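Local coordinates for probable sugar ABC transporter, sugar-binding protein (Streptococcus pneumoniae, PDB 2W7Y) that binds blood-group A-trisaccharide as the extracellular solute-binding protein of a probable sugar ABC transporter, at residues Gln338-Ile341 with Phe342-Gly346; Asn353-Val356 with Lys357-Ser360. All blocks are in the same frame, centred on the assembly; numbering follows the deposited sequence.

In the fold
The two contacts follow one another along the chain, contact 1 at the C-terminal end of helix 335-343 and contact 2 at the start of helix 356-361, with a loop between them. Their centres lie about 10 Å apart, on the same side of the centre of this solute-binding protein. They meet directly: the ring of Phe-342 packs with CZ 3.3 Å from OG of Ser-360, and CB of Gln-338 comes within 3.6 Å of CG2 of Val-354. The side chain of Val-345 in contact 1 lies about 6 Å from the bound galactose, that of Val-356 in contact 2 about 12 Å, so contact 2 backs helix 335-343 from the side away from the sugar.

Contact 1: residues Gln338-Ile341 with Phe342-Gly346; sequences QKVI and FEKVG
Lys-339 and Glu-343 run side by side along the last turn of helix 335-343, where alpha-helical hydrogen bonding gives way to the loop that leads toward the sugar pocket. This is the loose, solvent-facing flank. The extended lysine chain lies alongside the glutamate, and its closest approach is made by CE, 3.6 Å from OE2 of Glu-343. The charged ends do not meet: NZ of Lys-339 remains 4.8 Å from OE2 of Glu-343, too far for a salt bridge, though the opposite charges probably still attract.

The backbone beneath is held more firmly. N of Glu-343 donates to O of Lys-339 at 2.9 Å, an i to i+4 bond, and N of Phe-342 makes the equivalent bond to O of Gln-338. At the next step the pattern changes. O of Val-340 accepts two donors, N of Lys-344 at 2.9 Å and N of Val-345 at 3.0 Å; the second, from i+5, departs from the plain i+4 pattern as the chain leaves the helix. Beside this bond pair, CG1 of Val-340 lies 3.8 Å from CB of Lys-344, the two side chains crossing at a slant.

The buried flank is the packed one. Phe-342 projects its ring away from the turn, CG anti to the backbone N (chi1 -177°), where it packs against Leu-359 of helix 356-361 and Leu-371 and Ile-375 of helix 366-379. The amide of Gln-338 is buried too, its NE2 donating to the carbonyls of Met-332 and Ser-334. Val-345 turns its side chain back toward the helix and also packs against Val-55 and Met-59 of helix 54-69; its apolar neighbour within the turn is Ile-341, with CD1 of Ile-341 and CG2 of Val-345 4.4 Å apart.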
loop_
_atom_site.group_PDB
_atom_site.type_symbol
_atom_site.label_atom_id
_atom_site.label_comp_id
_atom_site.label_asym_id
_atom_site.label_seq_id
_atom_site.Cartn_x
_atom_site.Cartn_y
_atom_site.Cartn_z
ATOM N N GLN A 338 1.848 -2.777 18.718
ATOM C CA GLN A 338 2.079 -3.586 17.519
ATOM C C GLN A 338 1.456 -4.973 17.583
ATOM O O GLN A 338 1.087 -5.531 16.551
ATOM C CB GLN A 338 3.569 -3.674 17.185
ATOM C CG GLN A 338 3.956 -2.990 15.867
ATOM C CD GLN A 338 3.611 -1.526 15.848
ATOM O OE1 GLN A 338 3.325 -0.949 14.795
ATOM N NE2 GLN A 338 3.619 -0.913 17.022
ATOM N N LYS A 339 1.337 -5.521 18.790
ATOM C CA LYS A 339 0.605 -6.768 19.004
ATOM C C LYS A 339 -0.875 -6.573 18.671
ATOM O O LYS A 339 -1.509 -7.453 18.094
ATOM C CB LYS A 339 0.773 -7.261 20.443
ATOM C CG LYS A 339 0.204 -8.654 20.690
ATOM C CD LYS A 339 0.489 -9.144 22.088
ATOM C CE LYS A 339 0.018 -10.582 22.255
ATOM N NZ LYS A 339 0.460 -11.158 23.553
ATOM N N VAL A 340 -1.409 -5.409 19.031
ATOM C CA VAL A 340 -2.774 -5.025 18.663
ATOM C C VAL A 340 -2.872 -4.802 17.153
ATOM O O VAL A 340 -3.865 -5.184 16.535
ATOM C CB VAL A 340 -3.252 -3.768 19.441
ATOM C CG1 VAL A 340 -4.662 -3.366 19.018
ATOM C CG2 VAL A 340 -3.199 -4.016 20.946
ATOM N N ILE A 341 -1.833 -4.199 16.568
ATOM C CA ILE A 341 -1.752 -4.001 15.116
ATOM C C ILE A 341 -1.858 -5.327 14.356
ATOM O O ILE A 341 -2.502 -5.382 13.320
ATOM C CB ILE A 341 -0.467 -3.214 14.679
ATOM C CG1 ILE A 341 -0.460 -1.774 15.234
ATOM C CG2 ILE A 341 -0.300 -3.223 13.158
ATOM C CD1 ILE A 341 -1.549 -0.837 14.692
ATOM N N PHE A 342 -1.248 -6.389 14.876
ATOM C CA PHE A 342 -1.356 -7.710 14.249
ATOM C C PHE A 342 -2.652 -8.460 14.579
ATOM O O PHE A 342 -3.298 -8.997 13.683
ATOM C CB PHE A 342 -0.129 -8.582 14.562
ATOM C CG PHE A 342 -0.158 -9.928 13.890
ATOM C CD1 PHE A 342 -0.007 -10.037 12.512
ATOM C CD2 PHE A 342 -0.354 -11.087 14.634
ATOM C CE1 PHE A 342 -0.050 -11.277 11.889
ATOM C CE2 PHE A 342 -0.392 -12.330 14.018
ATOM C CZ PHE A 342 -0.243 -12.427 12.644
ATOM N N GLU A 343 -3.031 -8.488 15.858
ATOM C CA GLU A 343 -4.133 -9.340 16.336
ATOM C C GLU A 343 -5.543 -8.761 16.156
ATOM O O GLU A 343 -6.463 -9.487 15.781
ATOM C CB GLU A 343 -3.921 -9.730 17.803
ATOM C CG GLU A 343 -2.720 -10.632 18.058
ATOM C CD GLU A 343 -2.681 -11.173 19.477
ATOM O OE1 GLU A 343 -2.242 -12.329 19.658
ATOM O OE2 GLU A 343 -3.092 -10.453 20.415
ATOM N N LYS A 344 -5.714 -7.473 16.455
ATOM C CA LYS A 344 -7.018 -6.811 16.348
ATOM C C LYS A 344 -7.186 -6.137 14.991
ATOM O O LYS A 344 -8.173 -6.366 14.288
ATOM C CB LYS A 344 -7.208 -5.794 17.477
ATOM C CG LYS A 344 -7.974 -6.320 18.680
ATOM C CD LYS A 344 -7.117 -7.211 19.562
ATOM C CE LYS A 344 -7.970 -7.975 20.563
ATOM N NZ LYS A 344 -8.914 -8.916 19.891
ATOM N N VAL A 345 -6.225 -5.286 14.649
ATOM C CA VAL A 345 -6.082 -4.776 13.298
ATOM C C VAL A 345 -5.467 -5.940 12.541
ATOM O O VAL A 345 -4.492 -6.527 12.996
ATOM C CB VAL A 345 -5.120 -3.560 13.261
ATOM C CG1 VAL A 345 -5.000 -2.999 11.849
ATOM C CG2 VAL A 345 -5.557 -2.486 14.262
ATOM N N GLY A 346 -6.037 -6.318 11.410
ATOM C CA GLY A 346 -5.482 -7.472 10.704
ATOM C C GLY A 346 -4.386 -7.053 9.749
ATOM O O GLY A 346 -4.495 -7.284 8.555
#

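Contact 2: residues Asn353-Val356 with Lys357-Ser360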
loop_
_atom_site.group_PDB
_atom_site.type_symbol
_atom_site.label_atom_id
_atom_site.label_comp_id
_atom_site.label_asym_id
_atom_site.label_seq_id
_atom_site.Cartn_x
_atom_site.Cartn_y
_atom_site.Cartn_z
ATOM N N ASN A 353 9.911 -7.119 16.608
ATOM C CA ASN A 353 9.845 -7.856 17.870
ATOM C C ASN A 353 8.554 -8.659 18.004
ATOM O O ASN A 353 8.463 -9.556 18.836
ATOM C CB ASN A 353 9.978 -6.906 19.066
ATOM C CG ASN A 353 11.377 -6.332 19.216
ATOM O OD1 ASN A 353 12.371 -7.054 19.134
ATOM N ND2 ASN A 353 11.456 -5.029 19.462
ATOM N N VAL A 354 7.555 -8.320 17.192
ATOM C CA VAL A 354 6.283 -9.039 17.180
ATOM C C VAL A 354 6.418 -10.290 16.320
ATOM O O VAL A 354 6.673 -10.205 15.117
ATOM C CB VAL A 354 5.120 -8.155 16.666
ATOM C CG1 VAL A 354 3.816 -8.944 16.642
ATOM C CG2 VAL A 354 4.967 -6.922 17.529
ATOM N N ASN A 355 6.260 -11.449 16.955
ATOM C CA ASN A 355 6.390 -12.732 16.274
ATOM C C ASN A 355 5.108 -13.106 15.529
ATOM O O ASN A 355 4.233 -13.781 16.071
ATOM C CB ASN A 355 6.801 -13.830 17.263
ATOM C CG ASN A 355 7.529 -14.986 16.590
ATOM O OD1 ASN A 355 7.505 -15.134 15.367
ATOM N ND2 ASN A 355 8.186 -15.813 17.397
ATOM N N VAL A 356 5.021 -12.661 14.281
ATOM C CA VAL A 356 3.846 -12.865 13.427
ATOM C C VAL A 356 3.503 -14.345 13.205
ATOM O O VAL A 356 2.327 -14.717 13.224
ATOM C CB VAL A 356 4.008 -12.119 12.062
ATOM C CG1 VAL A 356 3.106 -12.708 10.985
ATOM C CG2 VAL A 356 3.752 -10.626 12.237
ATOM N N LYS A 357 4.527 -15.173 12.994
ATOM C CA LYS A 357 4.336 -16.607 12.757
ATOM C C LYS A 357 3.828 -17.322 13.993
ATOM O O LYS A 357 2.853 -18.071 13.921
ATOM C CB LYS A 357 5.627 -17.270 12.273
ATOM C CG LYS A 357 5.745 -17.379 10.761
ATOM C CD LYS A 357 6.619 -18.551 10.352
ATOM C CE LYS A 357 5.874 -19.877 10.482
ATOM N NZ LYS A 357 6.697 -21.036 10.061
ATOM N N GLU A 358 4.501 -17.092 15.122
ATOM C CA GLU A 358 4.124 -17.677 16.407
ATOM C C GLU A 358 2.736 -17.214 16.850
ATOM O O GLU A 358 1.965 -17.997 17.409
ATOM C CB GLU A 358 5.178 -17.347 17.468
ATOM C CG GLU A 358 4.860 -17.832 18.876
ATOM C CD GLU A 358 6.109 -18.006 19.723
ATOM O OE1 GLU A 358 6.483 -17.052 20.443
ATOM O OE2 GLU A 358 6.721 -19.096 19.661
ATOM N N LEU A 359 2.423 -15.944 16.599
ATOM C CA LEU A 359 1.094 -15.408 16.892
ATOM C C LEU A 359 0.021 -16.038 15.997
ATOM O O LEU A 359 -1.083 -16.331 16.459
ATOM C CB LEU A 359 1.085 -13.877 16.802
ATOM C CG LEU A 359 1.258 -13.074 18.101
ATOM C CD1 LEU A 359 2.329 -13.641 19.046
ATOM C CD2 LEU A 359 1.529 -11.614 17.790
ATOM N N SER A 360 0.359 -16.257 14.727
ATOM C CA SER A 360 -0.499 -17.009 13.805
ATOM C C SER A 360 -0.649 -18.463 14.247
ATOM O O SER A 360 -1.753 -19.005 14.194
ATOM C CB SER A 360 0.048 -16.961 12.377
ATOM O OG SER A 360 0.061 -15.640 11.875
HETATM O O HOH W 1 9.053 -18.744 17.161
#
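The backbone of Val-354 and Asn-355 arrives extended and passes through an inverse gamma turn centred on Asn-355, which occupies the N-cap position of helix 356-361. From Val-356 onward the chain is helical, and the first turn closes with two i to i+4 bonds: N of Leu-359 donates to O of Asn-355 at 2.9 Å, with an N-H...O angle of 156°, and N of Ser-360 donates to O of Val-356.

That second carbonyl is gripped twice. OG of Ser-360 also donates to O of Val-356, at 2.8 Å, and reaches it from the opposite face of the carbonyl plane to the backbone N. The serine torsion, with OG beside its own backbone N (chi1 -63°), folds the hydroxyl back over the preceding turn.

On the side toward helix 335-343, the branches of Val-354 and Leu-359 cross at about a right angle, CG1 of Val-354 meeting CD2 of Leu-359 at 3.7 Å. Leu-359 carries this apolar patch on to Phe-342, and Val-354 also rests on Pro-349.

The exposed side is polar. The amide of Asn-355 lies across the beginning of the Glu-358 side chain, ND2 being 3.4 Å from CB of Glu-358, with amide and carboxylate planes 44° apart. A water joins the two ends: it accepts from ND2 of Asn-355 at 3.1 Å and donates a weak bond to OE2 of Glu-358 at 3.4 Å.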